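Inositol monophosphatase family protein (Staphylococcus aureus, PDB 5I3S) probably hydrolyses the phosphate ester of inositol monophosphate or a related phosphorylated small molecule, in a metal-dependent reaction. Local coordinates at residues I16-L21 against D83-T88; V79-P84 against D208-L213; A99-I104 against S183-I188; A112-D117 against D121-A126; S190-N195 against L213-E218. One frame throughout, in Å; residues are numbered along the deposited sequence.

Interaction 1. Residues I16-L21 against D83-T88; sequences IRIKQL and DPIDGT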
# COMPACT_ATOMS: atom_id res chain seq x y z
N ILE A 16 -15.90 -6.90 15.35
CA ILE A 16 -15.68 -6.82 16.80
C ILE A 16 -15.12 -8.12 17.39
O ILE A 16 -14.23 -8.09 18.22
CB ILE A 16 -16.95 -6.33 17.52
CG1 ILE A 16 -17.11 -4.84 17.22
CG2 ILE A 16 -16.89 -6.55 19.03
CD1 ILE A 16 -18.36 -4.20 17.77
N ARG A 17 -15.63 -9.25 16.92
CA ARG A 17 -15.09 -10.54 17.35
C ARG A 17 -13.68 -10.84 16.85
O ARG A 17 -12.94 -11.52 17.56
CB ARG A 17 -16.02 -11.67 16.98
CG ARG A 17 -17.33 -11.55 17.74
CD ARG A 17 -18.40 -12.42 17.11
NE ARG A 17 -18.19 -13.85 17.37
CZ ARG A 17 -19.00 -14.65 18.08
NH1 ARG A 17 -20.13 -14.20 18.65
NH2 ARG A 17 -18.69 -15.92 18.22
N ILE A 18 -13.32 -10.34 15.66
CA ILE A 18 -11.92 -10.42 15.21
C ILE A 18 -10.97 -9.64 16.15
O ILE A 18 -9.98 -10.20 16.59
CB ILE A 18 -11.70 -9.96 13.73
CG1 ILE A 18 -12.26 -11.01 12.79
CG2 ILE A 18 -10.21 -9.77 13.43
CD1 ILE A 18 -12.03 -10.74 11.32
N LYS A 19 -11.31 -8.40 16.49
CA LYS A 19 -10.47 -7.61 17.45
C LYS A 19 -10.37 -8.25 18.85
O LYS A 19 -9.33 -8.24 19.48
CB LYS A 19 -10.91 -6.13 17.54
CG LYS A 19 -11.14 -5.47 16.19
CD LYS A 19 -10.64 -4.03 16.06
CE LYS A 19 -11.33 -3.05 17.00
NZ LYS A 19 -12.80 -3.24 17.15
N GLN A 20 -11.47 -8.83 19.33
CA GLN A 20 -11.45 -9.58 20.59
C GLN A 20 -10.49 -10.77 20.57
O GLN A 20 -9.77 -10.98 21.55
CB GLN A 20 -12.86 -10.08 20.96
CG GLN A 20 -13.69 -9.01 21.63
CD GLN A 20 -15.16 -9.36 21.70
OE1 GLN A 20 -15.59 -10.49 21.45
NE2 GLN A 20 -15.95 -8.37 22.05
N LEU A 21 -10.50 -11.53 19.47
CA LEU A 21 -9.58 -12.64 19.34
C LEU A 21 -8.12 -12.17 19.28
O LEU A 21 -7.24 -12.78 19.93
CB LEU A 21 -9.96 -13.59 18.19
CG LEU A 21 -11.22 -14.44 18.52
CD1 LEU A 21 -11.85 -15.07 17.29
CD2 LEU A 21 -10.96 -15.53 19.55
N ASP A 83 -15.37 -13.91 2.42
CA ASP A 83 -13.98 -14.08 2.89
C ASP A 83 -13.88 -13.51 4.31
O ASP A 83 -13.91 -12.28 4.52
CB ASP A 83 -12.94 -13.43 1.95
CG ASP A 83 -11.49 -13.95 2.22
OD1 ASP A 83 -11.27 -14.61 3.25
OD2 ASP A 83 -10.57 -13.66 1.44
N PRO A 84 -13.82 -14.40 5.31
CA PRO A 84 -13.63 -13.98 6.70
C PRO A 84 -12.44 -13.04 6.88
O PRO A 84 -12.62 -12.04 7.53
CB PRO A 84 -13.45 -15.31 7.46
CG PRO A 84 -13.20 -16.31 6.39
CD PRO A 84 -14.04 -15.85 5.24
N ILE A 85 -11.28 -13.33 6.27
CA ILE A 85 -10.10 -12.45 6.30
C ILE A 85 -9.44 -12.38 4.93
O ILE A 85 -8.73 -13.29 4.54
CB ILE A 85 -9.07 -12.90 7.34
CG1 ILE A 85 -9.66 -12.93 8.77
CG2 ILE A 85 -7.83 -12.00 7.33
CD1 ILE A 85 -8.87 -13.82 9.75
N ASP A 86 -9.70 -11.30 4.18
CA ASP A 86 -9.00 -11.02 2.97
C ASP A 86 -7.78 -10.12 3.23
O ASP A 86 -7.94 -8.97 3.66
CB ASP A 86 -9.91 -10.33 1.93
CG ASP A 86 -9.26 -10.32 0.53
OD1 ASP A 86 -8.46 -11.22 0.22
OD2 ASP A 86 -9.51 -9.40 -0.25
N GLY A 87 -6.60 -10.62 2.87
CA GLY A 87 -5.36 -10.07 3.30
C GLY A 87 -4.77 -10.77 4.52
O GLY A 87 -4.32 -10.11 5.47
N THR A 88 -4.72 -12.10 4.48
CA THR A 88 -4.22 -12.82 5.65
C THR A 88 -2.75 -12.48 5.98
O THR A 88 -2.39 -12.37 7.15
CB THR A 88 -4.40 -14.37 5.52
OG1 THR A 88 -3.87 -14.79 4.28
CG2 THR A 88 -5.86 -14.78 5.49
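The DPIDGT segment D83-T88, a signature sequence of the inositol monophosphatase family, rests against helix 2-24 through I18, which meets P84 and I85. The methyl CD1 of I18 makes all of the close contact from the helix. It lies 4.0 Å from P84 O and 4.1 Å from CG1 of I85, so the methyl faces both a carbonyl oxygen and an apolar branch, which lie side by side before it. With CD1 anti to CA (chi2 -176°) the long arm of I18 is extended and its terminal methyl reaches toward the DPIDGT segment. The two isoleucines meet at a slant, and nothing polar bonds across the gap; the backbones stay 9.3 Å apart between I18 CA and I85 CA. T45 of helix 37-56 also packs on I18, and D42 and E46 of that helix touch the proline.

The chain turns a corner at P84. Across this corner D83 OD1 takes a weak bond from I85 N, at 3.3 Å with an N-H...O angle of 129°. The same OD1 lies 3.1 Å from I85 O, two acceptors side by side. Beyond them G87, with its positive phi, is the N-cap of helix 88-94. In characterised relatives, this pairing of aspartate oxygens with the isoleucine carbonyl ligates magnesium, and the arrangement here is consistent with the metal site of the DPIDGT motif.

Interaction 2. Residues V79-P84 against D208-L213; sequences VWVVDP and DFAGGL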
# COMPACT_ATOMS: atom_id res chain seq x y z
N VAL A 79 -27.29 -16.52 -2.22
CA VAL A 79 -25.93 -16.97 -1.96
C VAL A 79 -25.05 -15.89 -1.34
O VAL A 79 -24.89 -14.82 -1.91
CB VAL A 79 -25.29 -17.50 -3.25
CG1 VAL A 79 -23.87 -17.96 -2.99
CG2 VAL A 79 -26.13 -18.66 -3.77
N TRP A 80 -24.48 -16.22 -0.16
CA TRP A 80 -23.57 -15.35 0.58
C TRP A 80 -22.18 -15.80 0.20
O TRP A 80 -21.82 -16.95 0.46
CB TRP A 80 -23.76 -15.51 2.11
CG TRP A 80 -25.06 -14.88 2.63
CD1 TRP A 80 -26.31 -15.18 2.25
CD2 TRP A 80 -25.19 -13.84 3.62
NE1 TRP A 80 -27.22 -14.42 2.93
CE2 TRP A 80 -26.56 -13.59 3.78
CE3 TRP A 80 -24.27 -13.12 4.40
CZ2 TRP A 80 -27.05 -12.65 4.68
CZ3 TRP A 80 -24.76 -12.17 5.28
CH2 TRP A 80 -26.13 -11.93 5.41
N VAL A 81 -21.38 -14.91 -0.40
CA VAL A 81 -19.99 -15.32 -0.70
C VAL A 81 -19.01 -14.57 0.20
O VAL A 81 -18.86 -13.35 0.08
CB VAL A 81 -19.67 -15.40 -2.23
CG1 VAL A 81 -20.41 -14.36 -3.02
CG2 VAL A 81 -18.20 -15.38 -2.54
N VAL A 82 -18.38 -15.29 1.13
CA VAL A 82 -17.68 -14.62 2.21
C VAL A 82 -16.20 -14.96 2.28
O VAL A 82 -15.83 -16.13 2.19
CB VAL A 82 -18.42 -14.73 3.61
CG1 VAL A 82 -19.68 -15.55 3.58
CG2 VAL A 82 -17.52 -15.09 4.79
N ASP A 83 -15.37 -13.91 2.42
CA ASP A 83 -13.98 -14.08 2.89
C ASP A 83 -13.88 -13.51 4.31
O ASP A 83 -13.91 -12.28 4.52
CB ASP A 83 -12.94 -13.43 1.95
CG ASP A 83 -11.49 -13.95 2.22
OD1 ASP A 83 -11.27 -14.61 3.25
OD2 ASP A 83 -10.57 -13.66 1.44
N PRO A 84 -13.82 -14.40 5.31
CA PRO A 84 -13.63 -13.98 6.70
C PRO A 84 -12.44 -13.04 6.88
O PRO A 84 -12.62 -12.04 7.53
CB PRO A 84 -13.45 -15.31 7.46
CG PRO A 84 -13.20 -16.31 6.39
CD PRO A 84 -14.04 -15.85 5.24
N ASP A 208 -12.96 -13.14 -2.88
CA ASP A 208 -12.14 -11.93 -2.84
C ASP A 208 -12.70 -10.75 -3.69
O ASP A 208 -12.41 -9.59 -3.40
CB ASP A 208 -10.72 -12.23 -3.24
CG ASP A 208 -10.04 -13.25 -2.31
OD1 ASP A 208 -9.43 -14.18 -2.87
OD2 ASP A 208 -10.16 -13.16 -1.07
N PHE A 209 -13.50 -11.01 -4.71
CA PHE A 209 -14.04 -9.92 -5.48
C PHE A 209 -15.51 -9.67 -5.37
O PHE A 209 -15.94 -8.58 -5.75
CB PHE A 209 -13.65 -10.03 -6.95
CG PHE A 209 -14.06 -11.30 -7.62
CD1 PHE A 209 -15.36 -11.50 -8.02
CD2 PHE A 209 -13.10 -12.28 -7.88
CE1 PHE A 209 -15.72 -12.64 -8.68
CE2 PHE A 209 -13.45 -13.45 -8.52
CZ PHE A 209 -14.77 -13.61 -8.94
N ALA A 210 -16.27 -10.62 -4.86
CA ALA A 210 -17.74 -10.49 -4.87
C ALA A 210 -18.26 -9.23 -4.20
O ALA A 210 -19.05 -8.52 -4.80
CB ALA A 210 -18.39 -11.71 -4.26
N GLY A 211 -17.83 -8.95 -2.97
CA GLY A 211 -18.28 -7.73 -2.26
C GLY A 211 -17.78 -6.50 -2.94
O GLY A 211 -18.56 -5.60 -3.25
N GLY A 212 -16.47 -6.45 -3.21
CA GLY A 212 -15.90 -5.28 -3.82
C GLY A 212 -16.55 -4.86 -5.14
O GLY A 212 -16.64 -3.65 -5.45
N LEU A 213 -16.93 -5.87 -5.93
CA LEU A 213 -17.48 -5.67 -7.26
C LEU A 213 -18.80 -4.88 -7.27
O LEU A 213 -19.02 -4.06 -8.15
CB LEU A 213 -17.69 -7.00 -7.95
CG LEU A 213 -17.11 -7.10 -9.33
CD1 LEU A 213 -15.62 -6.76 -9.43
CD2 LEU A 213 -17.39 -8.53 -9.79
O HOH W 1 -16.77 -11.43 -0.92
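D83 reaches across from strand 78-83 to D208, near the start of helix 206-218, and its side chain closes in atom by atom. CB is still 4.1 Å from D208 OD2, CG comes to 3.6 Å, and at the tip D83 OD2 stands only 2.6 Å from D208 OD2. CG anti to the backbone N (chi1 -164°) sends the carboxylate out over the helix start. D208 starts out pointing the other way, but its carboxylate turns back to meet D83, with the two planes 51° apart. D86 brings a third carboxylate close to both, and E65 touches D83. Such a cluster of acidic groups is what the metal site of this phosphatase family looks like, and the family's WDxAGG sequence includes D208, so these oxygens probably share cations in the working enzyme.

Two residues back along the strand the chemistry turns apolar. V81 straddles the methyl of A210, its CG1 at 3.6 Å from A210 CB and CG2 at 4.1 Å. Next to this a water bridges the backbones: it donates to V81 O at 3.0 Å and accepts a weak bond from G211 N. The helix is kinked here, where the amides of G211 and G212 have no partner in the preceding turn, and the water takes up the first of them. Strand 78-83 lies between strands 61-64 and 99-106; W80 and V82 face its other side, where W80 packs on helix 2-24, while helix 206-218 covers the side of V81 and D83.

Interaction 3. Residues A99-I104 against S183-I188; sequences AISIGI and SAALEI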
# COMPACT_ATOMS: atom_id res chain seq x y z
N ALA A 99 -9.57 -7.16 5.30
CA ALA A 99 -11.02 -6.93 5.34
C ALA A 99 -11.82 -8.22 5.48
O ALA A 99 -11.37 -9.25 5.05
CB ALA A 99 -11.46 -6.17 4.09
N ILE A 100 -12.99 -8.15 6.09
CA ILE A 100 -14.00 -9.16 5.83
C ILE A 100 -14.79 -8.66 4.61
O ILE A 100 -15.05 -7.44 4.49
CB ILE A 100 -14.98 -9.36 6.99
CG1 ILE A 100 -14.27 -9.50 8.34
CG2 ILE A 100 -15.88 -10.58 6.71
CD1 ILE A 100 -15.18 -9.22 9.53
N SER A 101 -15.11 -9.59 3.70
CA SER A 101 -15.83 -9.30 2.46
C SER A 101 -17.04 -10.22 2.28
O SER A 101 -16.92 -11.41 2.35
CB SER A 101 -14.90 -9.53 1.26
OG SER A 101 -15.51 -9.17 0.01
N ILE A 102 -18.19 -9.64 1.96
CA ILE A 102 -19.44 -10.41 1.83
C ILE A 102 -20.11 -9.90 0.60
O ILE A 102 -20.36 -8.71 0.49
CB ILE A 102 -20.39 -10.21 3.05
CG1 ILE A 102 -19.90 -11.04 4.24
CG2 ILE A 102 -21.82 -10.58 2.73
CD1 ILE A 102 -20.64 -10.81 5.53
N GLY A 103 -20.34 -10.80 -0.35
CA GLY A 103 -21.16 -10.50 -1.50
C GLY A 103 -22.41 -11.34 -1.39
O GLY A 103 -22.38 -12.53 -0.99
N ILE A 104 -23.52 -10.74 -1.73
CA ILE A 104 -24.77 -11.45 -1.68
C ILE A 104 -25.39 -11.39 -3.02
O ILE A 104 -25.54 -10.35 -3.59
CB ILE A 104 -25.71 -10.87 -0.65
CG1 ILE A 104 -25.08 -11.07 0.72
CG2 ILE A 104 -27.11 -11.55 -0.77
CD1 ILE A 104 -25.89 -10.41 1.83
N SER A 183 -4.41 -6.62 -0.14
CA SER A 183 -5.78 -7.08 0.07
C SER A 183 -6.68 -6.81 -1.12
O SER A 183 -7.16 -5.71 -1.30
CB SER A 183 -6.39 -6.38 1.25
OG SER A 183 -7.77 -6.71 1.29
N ALA A 184 -7.00 -7.85 -1.88
CA ALA A 184 -7.72 -7.70 -3.11
C ALA A 184 -9.04 -6.95 -2.97
O ALA A 184 -9.33 -6.06 -3.78
CB ALA A 184 -7.92 -9.04 -3.78
N ALA A 185 -9.79 -7.27 -1.92
CA ALA A 185 -11.08 -6.61 -1.68
C ALA A 185 -10.92 -5.11 -1.42
O ALA A 185 -11.70 -4.27 -1.95
CB ALA A 185 -11.80 -7.28 -0.52
N LEU A 186 -9.90 -4.78 -0.60
CA LEU A 186 -9.54 -3.36 -0.36
C LEU A 186 -8.92 -2.67 -1.59
O LEU A 186 -9.10 -1.48 -1.78
CB LEU A 186 -8.65 -3.20 0.88
CG LEU A 186 -9.46 -3.46 2.17
CD1 LEU A 186 -8.52 -3.70 3.36
CD2 LEU A 186 -10.46 -2.34 2.44
N GLU A 187 -8.22 -3.41 -2.43
CA GLU A 187 -7.71 -2.82 -3.70
C GLU A 187 -8.83 -2.48 -4.70
O GLU A 187 -8.77 -1.48 -5.40
CB GLU A 187 -6.61 -3.69 -4.32
CG GLU A 187 -5.28 -3.52 -3.57
CD GLU A 187 -4.40 -4.75 -3.59
OE1 GLU A 187 -4.88 -5.91 -3.42
OE2 GLU A 187 -3.20 -4.56 -3.78
N ILE A 188 -9.84 -3.33 -4.77
CA ILE A 188 -11.00 -3.11 -5.63
C ILE A 188 -11.80 -1.92 -5.06
O ILE A 188 -12.21 -1.05 -5.78
CB ILE A 188 -11.85 -4.41 -5.69
CG1 ILE A 188 -11.12 -5.52 -6.43
CG2 ILE A 188 -13.25 -4.19 -6.30
CD1 ILE A 188 -11.80 -6.88 -6.29
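Strand residues A99-I104 pass alongside the first turn of helix 184-193, with A99 CA 6.9 Å from L186 CA and the S101-A185 pair at the same spacing. S183 is the N-cap. Its OG accepts a weak but fairly straight bond from L186 N (3.4 Å, N-H...O 163°) while also bonding to D86 O.

Small side chains let the helix come this close. The methyl of A99 points toward the helix and sits against the fork of L186, with A99 CB 3.9 Å from both L186 CG and L186 CD1. L186 leaves its CA obliquely, and chi1 of -71°, which sets CG beside its own backbone N, brings the fork round over the alanine. Two strand positions on, S101 OG lies 4.2 Å from A185 CB, a light touch of a hydroxyl on a methyl with no bond across. A185 N, in the first turn of the helix, binds D86 OD2, tying this turn to the carboxylate cluster. A phosphate ion, probably from the crystallisation liquor, lies about 6 Å from the side chain of S183.

Helix 184-193 is thus wedged in the middle of the molecule: A99 and S101 of the large sheet face one side of it, V115 of strand 109-117 also reaches L186, and Y199 of strand 198-201 in the smaller sheet packs on A184, E187 and I188. On the reverse of strand 99-106, I100 and I104 meet helix 2-24.

Interaction 4. Residues A112-D117 against D121-A126; sequences AGFVYD and DVLYHA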
# COMPACT_ATOMS: atom_id res chain seq x y z
N ALA A 112 -26.10 -7.25 -3.03
CA ALA A 112 -25.41 -6.33 -2.14
C ALA A 112 -23.94 -6.74 -1.98
O ALA A 112 -23.65 -7.92 -2.09
CB ALA A 112 -26.10 -6.32 -0.77
N GLY A 113 -23.07 -5.77 -1.71
CA GLY A 113 -21.68 -6.04 -1.34
C GLY A 113 -21.14 -5.22 -0.15
O GLY A 113 -21.54 -4.03 0.07
N PHE A 114 -20.21 -5.85 0.58
CA PHE A 114 -19.64 -5.32 1.82
C PHE A 114 -18.15 -5.64 1.92
O PHE A 114 -17.81 -6.79 1.81
CB PHE A 114 -20.34 -5.92 3.06
CG PHE A 114 -21.85 -5.77 3.06
CD1 PHE A 114 -22.46 -4.69 3.67
CD2 PHE A 114 -22.67 -6.75 2.47
CE1 PHE A 114 -23.85 -4.56 3.68
CE2 PHE A 114 -24.06 -6.63 2.47
CZ PHE A 114 -24.65 -5.53 3.08
N VAL A 115 -17.30 -4.62 2.10
CA VAL A 115 -15.90 -4.85 2.52
C VAL A 115 -15.57 -4.00 3.75
O VAL A 115 -15.65 -2.77 3.73
CB VAL A 115 -14.83 -4.85 1.37
CG1 VAL A 115 -15.41 -4.87 -0.03
CG2 VAL A 115 -13.83 -3.77 1.45
N TYR A 116 -15.28 -4.69 4.86
CA TYR A 116 -15.16 -4.06 6.17
C TYR A 116 -13.73 -4.02 6.56
O TYR A 116 -13.14 -5.07 6.78
CB TYR A 116 -15.97 -4.81 7.24
CG TYR A 116 -15.99 -4.16 8.62
CD1 TYR A 116 -15.99 -2.76 8.77
CD2 TYR A 116 -16.07 -4.92 9.79
CE1 TYR A 116 -16.03 -2.16 10.04
CE2 TYR A 116 -16.11 -4.32 11.04
CZ TYR A 116 -16.09 -2.93 11.15
OH TYR A 116 -16.10 -2.33 12.37
N ASP A 117 -13.16 -2.82 6.60
CA ASP A 117 -11.75 -2.64 6.98
C ASP A 117 -11.79 -2.66 8.51
O ASP A 117 -12.09 -1.66 9.15
CB ASP A 117 -11.15 -1.33 6.40
CG ASP A 117 -9.68 -1.13 6.77
OD1 ASP A 117 -9.22 -1.67 7.82
OD2 ASP A 117 -8.99 -0.39 6.03
N ASP A 121 -12.21 0.49 11.32
CA ASP A 121 -13.68 0.60 11.44
C ASP A 121 -14.33 1.35 10.26
O ASP A 121 -15.07 2.35 10.45
CB ASP A 121 -14.08 1.22 12.83
CG ASP A 121 -15.59 1.07 13.16
OD1 ASP A 121 -16.37 0.31 12.49
OD2 ASP A 121 -16.02 1.74 14.13
N VAL A 122 -14.00 0.92 9.04
CA VAL A 122 -14.61 1.53 7.86
C VAL A 122 -15.25 0.44 7.02
O VAL A 122 -14.58 -0.47 6.53
CB VAL A 122 -13.59 2.31 7.00
CG1 VAL A 122 -14.29 2.96 5.81
CG2 VAL A 122 -12.82 3.39 7.82
N LEU A 123 -16.55 0.53 6.87
CA LEU A 123 -17.32 -0.43 6.14
C LEU A 123 -17.64 0.20 4.83
O LEU A 123 -18.29 1.24 4.81
CB LEU A 123 -18.62 -0.71 6.87
CG LEU A 123 -19.63 -1.61 6.13
CD1 LEU A 123 -19.10 -3.01 6.01
CD2 LEU A 123 -20.93 -1.61 6.88
N TYR A 124 -17.16 -0.41 3.74
CA TYR A 124 -17.63 -0.02 2.41
C TYR A 124 -18.82 -0.91 2.06
O TYR A 124 -18.80 -2.11 2.31
CB TYR A 124 -16.50 -0.09 1.37
CG TYR A 124 -15.22 0.70 1.79
CD1 TYR A 124 -15.04 2.02 1.41
CD2 TYR A 124 -14.22 0.08 2.54
CE1 TYR A 124 -13.90 2.74 1.80
CE2 TYR A 124 -13.08 0.77 2.92
CZ TYR A 124 -12.92 2.09 2.56
OH TYR A 124 -11.81 2.76 2.95
N HIS A 125 -19.83 -0.34 1.45
CA HIS A 125 -21.07 -1.04 1.21
C HIS A 125 -21.95 -0.36 0.14
O HIS A 125 -21.80 0.83 -0.18
CB HIS A 125 -21.85 -1.27 2.54
CG HIS A 125 -22.26 -0.00 3.21
ND1 HIS A 125 -23.58 0.38 3.34
CD2 HIS A 125 -21.53 0.98 3.79
CE1 HIS A 125 -23.64 1.55 3.95
NE2 HIS A 125 -22.41 1.93 4.25
N ALA A 126 -22.84 -1.18 -0.43
CA ALA A 126 -23.60 -0.85 -1.64
C ALA A 126 -24.69 -1.88 -1.82
O ALA A 126 -24.45 -3.08 -1.65
CB ALA A 126 -22.69 -0.86 -2.85
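L123 is the apolar centre of one face of the hairpin, with its CD1 against CB of Y116 at 3.8 Å and, more loosely, near F114 at the edge of the phenyl ring. F114 CD1 meets H125 CB obliquely at 3.7 Å. These four residues share the sheet face that looks toward helix 2-24, where I11 packs on F114 and L123. The imidazole of H125 leads away from the hairpin, to Y4 OH through ND1 and to G135 O through NE2. On the reverse face V115 CG2 meets the ring of Y124 at CD2, and V122 CG1 lies over one face of that ring, offset toward its rim; helices 184-193 and 206-218 cover this side.

Between the faces runs the antiparallel ladder, the strand axes 4.6 Å apart at 171°. Pairs V115-Y124 and D117-V122 each carry two bonds, among them Y124 N to V115 O at 2.8 Å and D117 N to V122 O at 2.7 Å. At the far end G113 N binds A126 O, while the return bond from A126 N is weak.

The polar edge is at the turn. Y116, with CG anti to its N, directs the edge of its ring along the start of the second strand, V122 O and D121 OD1 lying near the ring plane, and donates OH to D121 OD1 at 2.7 Å. The oxygen is met from above the carboxylate plane, which stands 76° from the ring. D121, with positive phi, joins V122 in facing D117, the classic G1 bulge that closes a tight beta hairpin.

Interaction 5. Residues S190-N195 against L213-E218; sequences SVATGN and LVILYE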
# COMPACT_ATOMS: atom_id res chain seq x y z
N SER A 190 -10.31 0.53 -3.36
CA SER A 190 -9.47 1.67 -3.76
C SER A 190 -9.78 2.14 -5.16
O SER A 190 -9.66 3.34 -5.46
CB SER A 190 -8.00 1.32 -3.71
OG SER A 190 -7.61 0.99 -2.41
N VAL A 191 -10.17 1.24 -6.06
CA VAL A 191 -10.66 1.72 -7.37
C VAL A 191 -12.01 2.44 -7.20
O VAL A 191 -12.21 3.53 -7.74
CB VAL A 191 -10.66 0.61 -8.44
CG1 VAL A 191 -11.01 1.17 -9.83
CG2 VAL A 191 -9.26 -0.00 -8.55
N ALA A 192 -12.93 1.84 -6.47
CA ALA A 192 -14.21 2.49 -6.24
C ALA A 192 -14.09 3.88 -5.61
O ALA A 192 -14.89 4.73 -5.96
CB ALA A 192 -15.13 1.62 -5.41
N THR A 193 -13.14 4.10 -4.70
CA THR A 193 -12.95 5.41 -4.06
C THR A 193 -12.11 6.37 -4.86
O THR A 193 -11.99 7.52 -4.47
CB THR A 193 -12.28 5.30 -2.65
OG1 THR A 193 -11.02 4.65 -2.76
CG2 THR A 193 -13.18 4.52 -1.67
N GLY A 194 -11.47 5.92 -5.94
CA GLY A 194 -10.58 6.78 -6.71
C GLY A 194 -9.15 6.84 -6.23
O GLY A 194 -8.36 7.59 -6.79
N ASN A 195 -8.78 6.04 -5.21
CA ASN A 195 -7.40 5.98 -4.75
C ASN A 195 -6.44 5.28 -5.72
O ASN A 195 -5.23 5.56 -5.72
CB ASN A 195 -7.32 5.35 -3.35
CG ASN A 195 -7.44 6.39 -2.24
OD1 ASN A 195 -7.90 7.54 -2.47
ND2 ASN A 195 -7.01 6.01 -1.03
N LEU A 213 -16.93 -5.87 -5.93
CA LEU A 213 -17.48 -5.67 -7.26
C LEU A 213 -18.80 -4.88 -7.27
O LEU A 213 -19.02 -4.06 -8.15
CB LEU A 213 -17.69 -7.00 -7.95
CG LEU A 213 -17.11 -7.10 -9.33
CD1 LEU A 213 -15.62 -6.76 -9.43
CD2 LEU A 213 -17.39 -8.53 -9.79
N VAL A 214 -19.63 -5.11 -6.26
CA VAL A 214 -20.94 -4.43 -6.18
C VAL A 214 -20.73 -2.94 -5.94
O VAL A 214 -21.38 -2.08 -6.56
CB VAL A 214 -21.84 -5.06 -5.07
CG1 VAL A 214 -23.21 -4.37 -4.96
CG2 VAL A 214 -22.04 -6.56 -5.33
N ILE A 215 -19.76 -2.64 -5.07
CA ILE A 215 -19.37 -1.26 -4.73
C ILE A 215 -18.78 -0.55 -5.97
O ILE A 215 -19.18 0.57 -6.35
CB ILE A 215 -18.39 -1.26 -3.49
CG1 ILE A 215 -19.13 -1.78 -2.24
CG2 ILE A 215 -17.83 0.12 -3.22
CD1 ILE A 215 -18.27 -2.41 -1.16
N LEU A 216 -17.85 -1.22 -6.62
CA LEU A 216 -17.26 -0.72 -7.85
C LEU A 216 -18.32 -0.36 -8.87
O LEU A 216 -18.28 0.69 -9.45
CB LEU A 216 -16.35 -1.83 -8.46
CG LEU A 216 -15.22 -1.55 -9.45
CD1 LEU A 216 -15.28 -2.40 -10.70
CD2 LEU A 216 -15.01 -0.08 -9.76
N TYR A 217 -19.26 -1.25 -9.09
CA TYR A 217 -20.24 -1.04 -10.14
C TYR A 217 -21.20 0.17 -9.80
O TYR A 217 -21.53 0.96 -10.70
CB TYR A 217 -20.97 -2.34 -10.49
CG TYR A 217 -20.20 -3.36 -11.38
CD1 TYR A 217 -19.24 -2.98 -12.36
CD2 TYR A 217 -20.52 -4.71 -11.31
N GLU A 218 -21.54 0.37 -8.52
CA GLU A 218 -22.30 1.57 -8.12
C GLU A 218 -21.63 2.90 -8.40
O GLU A 218 -22.35 3.86 -8.66
CB GLU A 218 -22.75 1.51 -6.69
CG GLU A 218 -23.76 0.42 -6.46
CD GLU A 218 -25.05 0.61 -7.29
OE1 GLU A 218 -25.71 1.68 -7.17
OE2 GLU A 218 -25.41 -0.33 -8.03
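A192 is where helices 184-193 and 206-218 press together. Its methyl points straight at the second helix: A192 CB lies 3.8 Å from I215 CG2 and 4.0 Å from L216 CA, so the alanine touches backbone as well as side chain. With so little bulk in between, the CA atoms of A192 and L216 come within 4.7 Å, a very close approach for two helices. I215 offers only its short branch; CG2 sits anti to the backbone N (chi1 -65° for the long arm), while CG1 and CD1 turn away from the alanine toward Y124 and A126 of strand 122-127. One step to the side the fit relaxes. V191 CG1 and L216 CD2 meet at 4.2 Å, their side chains slanting past each other, and L216 also packs on A223.

The pair belongs to the helical layer between the two sheets of the sugar phosphatase fold, whose layers alternate alpha, beta, alpha, beta, alpha. I215 faces the larger sheet, and L216 touches strand 222-224 of the smaller one.

Away from this seam the contact thins out quickly. T193 turns its back on helix 206-218, and at G194 the first helix ends in a Schellman motif: phi is +86°, G194 N binds V191 O at 3.1 Å, and N195 N makes a weak bond to S190 O. N195, partly exposed, looks toward the dimer interface instead, bonding Q94 of the second subunit through its carbonyl oxygen and E96 of the second subunit through ND2.

Interactions 2 and 3 lie nearest the centre of the chain and interaction 1 farthest out, yet all five contacts are largely buried. Interactions 1 and 2 share D83 and P84, and D86 OD1 of the first lies close to D208 OD2 of the second; D86 also bonds A185 in interaction 3, so these three converge on one acidic site. Interaction 4 is the odd one out, a dense backbone ladder where the others have no direct hydrogen bond clearly established between their segments. Neighbouring strands carry interactions 2, 3 and 4 across one sheet. Interaction 5 joins, through apolar groups alone, the two helices used by interactions 2 and 3, and I215 packs on the hairpin of interaction 4.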